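PDB 2QGH: diaminopimelate decarboxylase from Helicobacter pylori, which catalyses the pyridoxal-phosphate-dependent decarboxylation of meso-diaminopimelate to L-lysine, the last step of lysine biosynthesis in bacteria. Local coordinates for residues I148-P158 with A195-I206. Numbering follows the deposited sequence.
With PLP (pyridoxal-5'-phosphate), chain B.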
loop_
_atom_site.group_PDB
_atom_site.type_symbol
_atom_site.label_atom_id
_atom_site.label_comp_id
_atom_site.label_asym_id
_atom_site.label_seq_id
_atom_site.Cartn_x
_atom_site.Cartn_y
_atom_site.Cartn_z
ATOM N N ILE A 148 36.884 9.048 7.568
ATOM C CA ILE A 148 36.857 9.141 6.111
ATOM C C ILE A 148 36.284 10.473 5.633
ATOM O O ILE A 148 35.642 11.197 6.391
ATOM C CB ILE A 148 36.010 8.019 5.475
ATOM C CG1 ILE A 148 34.523 8.318 5.666
ATOM C CG2 ILE A 148 36.353 6.682 6.101
ATOM C CD1 ILE A 148 33.620 7.295 5.025
ATOM N N LYS A 149 36.532 10.787 4.366
ATOM C CA LYS A 149 36.034 12.016 3.755
ATOM C C LYS A 149 34.867 11.561 2.875
ATOM O O LYS A 149 35.068 10.985 1.807
ATOM C CB LYS A 149 37.136 12.660 2.902
ATOM C CG LYS A 149 37.011 14.166 2.662
ATOM C CD LYS A 149 38.268 14.675 1.949
ATOM C CE LYS A 149 38.424 16.184 2.037
ATOM N NZ LYS A 149 37.398 16.910 1.246
ATOM N N ALA A 150 33.650 11.811 3.340
ATOM C CA ALA A 150 32.454 11.398 2.620
ATOM C C ALA A 150 32.128 12.195 1.361
ATOM O O ALA A 150 31.978 13.416 1.406
ATOM C CB ALA A 150 31.258 11.421 3.569
ATOM N N ARG A 151 32.020 11.490 0.236
ATOM C CA ARG A 151 31.661 12.121 -1.031
ATOM C C ARG A 151 30.171 12.413 -0.958
ATOM O O ARG A 151 29.379 11.516 -0.704
ATOM C CB ARG A 151 31.924 11.186 -2.222
ATOM C CG ARG A 151 33.395 10.971 -2.557
ATOM C CD ARG A 151 33.579 10.275 -3.909
ATOM N NE ARG A 151 33.180 8.873 -3.875
ATOM C CZ ARG A 151 33.915 7.891 -3.359
ATOM N NH1 ARG A 151 35.105 8.152 -2.833
ATOM N NH2 ARG A 151 33.459 6.648 -3.358
ATOM N N ILE A 152 29.779 13.663 -1.158
ATOM C CA ILE A 152 28.363 13.987 -1.111
ATOM C C ILE A 152 27.925 14.803 -2.314
ATOM O O ILE A 152 28.737 15.416 -3.003
ATOM C CB ILE A 152 27.981 14.769 0.184
ATOM C CG1 ILE A 152 28.696 16.116 0.222
ATOM C CG2 ILE A 152 28.320 13.956 1.421
ATOM C CD1 ILE A 152 27.817 17.267 -0.171
ATOM N N SER A 153 26.628 14.772 -2.572
ATOM C CA SER A 153 26.017 15.527 -3.651
ATOM C C SER A 153 24.919 16.295 -2.929
ATOM O O SER A 153 24.485 15.883 -1.860
ATOM C CB SER A 153 25.406 14.581 -4.688
ATOM O OG SER A 153 24.649 15.290 -5.660
ATOM N N ILE A 154 24.477 17.414 -3.476
ATOM C CA ILE A 154 23.418 18.146 -2.812
ATOM C C ILE A 154 22.261 18.329 -3.763
ATOM O O ILE A 154 22.433 18.792 -4.882
ATOM C CB ILE A 154 23.913 19.516 -2.278
ATOM C CG1 ILE A 154 24.935 19.280 -1.162
ATOM C CG2 ILE A 154 22.748 20.319 -1.725
ATOM C CD1 ILE A 154 25.406 20.535 -0.446
ATOM N N ARG A 155 21.079 17.936 -3.307
ATOM C CA ARG A 155 19.869 18.046 -4.109
ATOM C C ARG A 155 19.245 19.423 -3.949
ATOM O O ARG A 155 18.934 19.842 -2.837
ATOM C CB ARG A 155 18.860 16.977 -3.682
ATOM C CG ARG A 155 17.567 17.002 -4.473
ATOM C CD ARG A 155 16.644 15.848 -4.100
ATOM N NE ARG A 155 15.440 15.847 -4.924
ATOM C CZ ARG A 155 14.473 14.935 -4.858
ATOM N NH1 ARG A 155 14.555 13.921 -4.001
ATOM N NH2 ARG A 155 13.415 15.039 -5.654
ATOM N N ILE A 156 19.068 20.140 -5.053
ATOM C CA ILE A 156 18.458 21.452 -4.948
ATOM C C ILE A 156 17.041 21.428 -5.489
ATOM O O ILE A 156 16.724 20.697 -6.428
ATOM C CB ILE A 156 19.266 22.560 -5.695
ATOM C CG1 ILE A 156 18.963 22.537 -7.191
ATOM C CG2 ILE A 156 20.763 22.383 -5.446
ATOM C CD1 ILE A 156 19.416 21.284 -7.886
ATOM N N ASN A 157 16.184 22.221 -4.862
ATOM C CA ASN A 157 14.802 22.334 -5.279
ATOM C C ASN A 157 14.770 23.581 -6.162
ATOM O O ASN A 157 14.765 24.702 -5.667
ATOM C CB ASN A 157 13.917 22.496 -4.041
ATOM C CG ASN A 157 12.441 22.435 -4.364
ATOM O OD1 ASN A 157 11.641 21.987 -3.546
ATOM N ND2 ASN A 157 12.069 22.895 -5.552
ATOM N N PRO A 158 14.771 23.397 -7.491
ATOM C CA PRO A 158 14.747 24.524 -8.427
ATOM C C PRO A 158 13.386 25.215 -8.461
ATOM O O PRO A 158 13.135 26.075 -9.307
ATOM C CB PRO A 158 15.081 23.859 -9.754
ATOM C CG PRO A 158 14.325 22.567 -9.638
ATOM C CD PRO A 158 14.665 22.117 -8.218
ATOM N N ALA A 195 36.636 18.724 6.696
ATOM C CA ALA A 195 37.679 17.782 6.321
ATOM C C ALA A 195 37.069 16.397 6.153
ATOM O O ALA A 195 37.742 15.447 5.733
ATOM C CB ALA A 195 38.757 17.752 7.402
ATOM N N PHE A 196 35.782 16.286 6.473
ATOM C CA PHE A 196 35.108 15.003 6.379
ATOM C C PHE A 196 33.999 14.948 5.342
ATOM O O PHE A 196 33.228 13.991 5.293
ATOM C CB PHE A 196 34.588 14.612 7.762
ATOM C CG PHE A 196 35.630 14.727 8.831
ATOM C CD1 PHE A 196 35.795 15.919 9.532
ATOM C CD2 PHE A 196 36.499 13.668 9.085
ATOM C CE1 PHE A 196 36.816 16.058 10.473
ATOM C CE2 PHE A 196 37.523 13.795 10.022
ATOM C CZ PHE A 196 37.683 14.991 10.718
ATOM N N LEU A 197 33.930 15.975 4.508
ATOM C CA LEU A 197 32.937 16.027 3.453
ATOM C C LEU A 197 33.656 16.426 2.182
ATOM O O LEU A 197 34.636 17.156 2.226
ATOM C CB LEU A 197 31.849 17.053 3.775
ATOM C CG LEU A 197 31.014 16.778 5.028
ATOM C CD1 LEU A 197 30.056 17.937 5.259
ATOM C CD2 LEU A 197 30.257 15.472 4.872
ATOM N N GLU A 198 33.171 15.932 1.054
ATOM C CA GLU A 198 33.760 16.243 -0.238
ATOM C C GLU A 198 32.628 16.396 -1.247
ATOM O O GLU A 198 32.163 15.415 -1.828
ATOM C CB GLU A 198 34.716 15.121 -0.657
ATOM C CG GLU A 198 35.309 15.271 -2.053
ATOM C CD GLU A 198 36.303 14.164 -2.390
ATOM O OE1 GLU A 198 35.992 12.978 -2.139
ATOM O OE2 GLU A 198 37.398 14.476 -2.912
ATOM N N PRO A 199 32.157 17.638 -1.457
ATOM C CA PRO A 199 31.070 17.879 -2.410
ATOM C C PRO A 199 31.560 17.605 -3.823
ATOM O O PRO A 199 32.481 18.265 -4.303
ATOM C CB PRO A 199 30.730 19.350 -2.177
ATOM C CG PRO A 199 32.061 19.940 -1.825
ATOM C CD PRO A 199 32.640 18.906 -0.878
ATOM N N VAL A 200 30.952 16.633 -4.490
ATOM C CA VAL A 200 31.378 16.282 -5.838
ATOM C C VAL A 200 30.248 16.288 -6.860
ATOM O O VAL A 200 30.471 16.051 -8.045
ATOM C CB VAL A 200 32.052 14.885 -5.846
ATOM C CG1 VAL A 200 33.220 14.878 -4.884
ATOM C CG2 VAL A 200 31.050 13.798 -5.455
ATOM N N SER A 201 29.038 16.594 -6.422
ATOM C CA SER A 201 27.937 16.549 -7.352
ATOM C C SER A 201 26.770 17.458 -7.014
ATOM O O SER A 201 26.569 17.811 -5.853
ATOM C CB SER A 201 27.449 15.101 -7.435
ATOM O OG SER A 201 26.187 15.014 -8.061
ATOM N N VAL A 202 26.022 17.859 -8.042
ATOM C CA VAL A 202 24.822 18.668 -7.849
ATOM C C VAL A 202 23.745 17.725 -8.331
ATOM O O VAL A 202 23.985 16.931 -9.244
ATOM C CB VAL A 202 24.727 19.915 -8.759
ATOM C CG1 VAL A 202 24.347 21.108 -7.925
ATOM C CG2 VAL A 202 26.012 20.146 -9.511
ATOM N N HIS A 203 22.560 17.811 -7.748
ATOM C CA HIS A 203 21.488 16.918 -8.162
ATOM C C HIS A 203 20.105 17.563 -8.107
ATOM O O HIS A 203 19.885 18.527 -7.374
ATOM C CB HIS A 203 21.550 15.655 -7.285
ATOM C CG HIS A 203 20.328 14.793 -7.355
ATOM N ND1 HIS A 203 19.134 15.143 -6.761
ATOM C CD2 HIS A 203 20.121 13.584 -7.933
ATOM C CE1 HIS A 203 18.246 14.189 -6.967
ATOM N NE2 HIS A 203 18.818 13.233 -7.676
ATOM N N PHE A 204 19.184 17.045 -8.912
ATOM C CA PHE A 204 17.810 17.527 -8.898
ATOM C C PHE A 204 16.873 16.478 -9.479
ATOM O O PHE A 204 17.251 15.694 -10.356
ATOM C CB PHE A 204 17.656 18.848 -9.667
ATOM C CG PHE A 204 17.718 18.706 -11.170
ATOM C CD1 PHE A 204 18.882 19.023 -11.868
ATOM C CD2 PHE A 204 16.599 18.286 -11.893
ATOM C CE1 PHE A 204 18.927 18.927 -13.256
ATOM C CE2 PHE A 204 16.640 18.188 -13.275
ATOM C CZ PHE A 204 17.811 18.511 -13.961
ATOM N N HIS A 205 15.654 16.454 -8.958
ATOM C CA HIS A 205 14.628 15.532 -9.426
ATOM C C HIS A 205 13.300 16.241 -9.203
ATOM O O HIS A 205 12.840 16.353 -8.067
ATOM C CB HIS A 205 14.661 14.226 -8.636
ATOM C CG HIS A 205 13.650 13.232 -9.108
ATOM N ND1 HIS A 205 13.817 12.498 -10.262
ATOM C CD2 HIS A 205 12.415 12.929 -8.644
ATOM C CE1 HIS A 205 12.727 11.787 -10.490
ATOM N NE2 HIS A 205 11.861 12.030 -9.522
ATOM N N ILE A 206 12.688 16.719 -10.285
ATOM C CA ILE A 206 11.441 17.472 -10.178
ATOM C C ILE A 206 10.110 16.722 -10.197
ATOM O O ILE A 206 9.061 17.333 -9.957
ATOM C CB ILE A 206 11.374 18.587 -11.257
ATOM C CG1 ILE A 206 11.445 17.981 -12.658
ATOM C CG2 ILE A 206 12.516 19.569 -11.054
ATOM C CD1 ILE A 206 11.146 18.966 -13.772
HETATM N N1 PLP B . 15.502 9.603 -8.604
HETATM C C2 PLP B . 14.879 10.139 -7.458
HETATM C C2A PLP B . 15.658 10.922 -6.475
HETATM C C3 PLP B . 13.465 9.874 -7.261
HETATM O O3 PLP B . 12.807 10.359 -6.148
HETATM C C4 PLP B . 12.748 9.121 -8.191
HETATM C C4A PLP B . 11.270 9.149 -8.019
HETATM C C5 PLP B . 13.379 8.581 -9.321
HETATM C C6 PLP B . 14.783 8.853 -9.546
HETATM C C5A PLP B . 12.815 7.583 -10.238
HETATM O O4P PLP B . 11.986 8.237 -11.171
HETATM P P PLP B . 11.258 7.496 -12.203
HETATM O O1P PLP B . 10.716 6.069 -11.881
HETATM O O2P PLP B . 12.304 7.428 -13.401
HETATM O O3P PLP B . 10.007 8.387 -12.557
HETATM O O HOH W 1 15.133 18.054 -6.791
#
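The Arg155 guanidinium carries His205 CB and the PLP methyl C2A over one face, while His205 O and a water lie at its edge, in plane. Arg155 NH2 donates to a lone pair of His205 O (2.8 Å), and Arg155 NE donates to the water, which also takes the proton of His205 N; Arg155 NH1 forms a salt bridge with Glu131. With CG anti to the backbone N (chi1 -179°) and the chain extended to NE, Arg155 runs alongside His203, its CG 3.3 Å from His203 ND1 at the ring edge. Guanidinium and imidazole planes stand 78° apart, and His203 NE2 is hydrogen-bonded to Glu279. The His205 ring has Arg155 NH2 at its edge and the PLP pyridine over one face, PLP C3 lying 3.4 Å above its plane; His205 ND1 is hydrogen-bonded to Gly244 N. Strands 150-155 and 197-203 are the fifth and sixth of the parallel eight-stranded barrel of the fold type III PLP decarboxylases, and the cofactor sits at their C-terminal end. Between them the Val200 N to Ile152 O hydrogen bond is nearly straight (170°). On the face shared with Arg155 and His203, Ser153 OG and Ser201 OG approach to 2.9 Å. Ile152 CD1 packs on Pro199 CB (4.1 Å) on the other face. At the far end Lys149, bent at chi4, donates a hydrogen bond from NZ to Leu197 O (2.9 Å), from above the carbonyl plane.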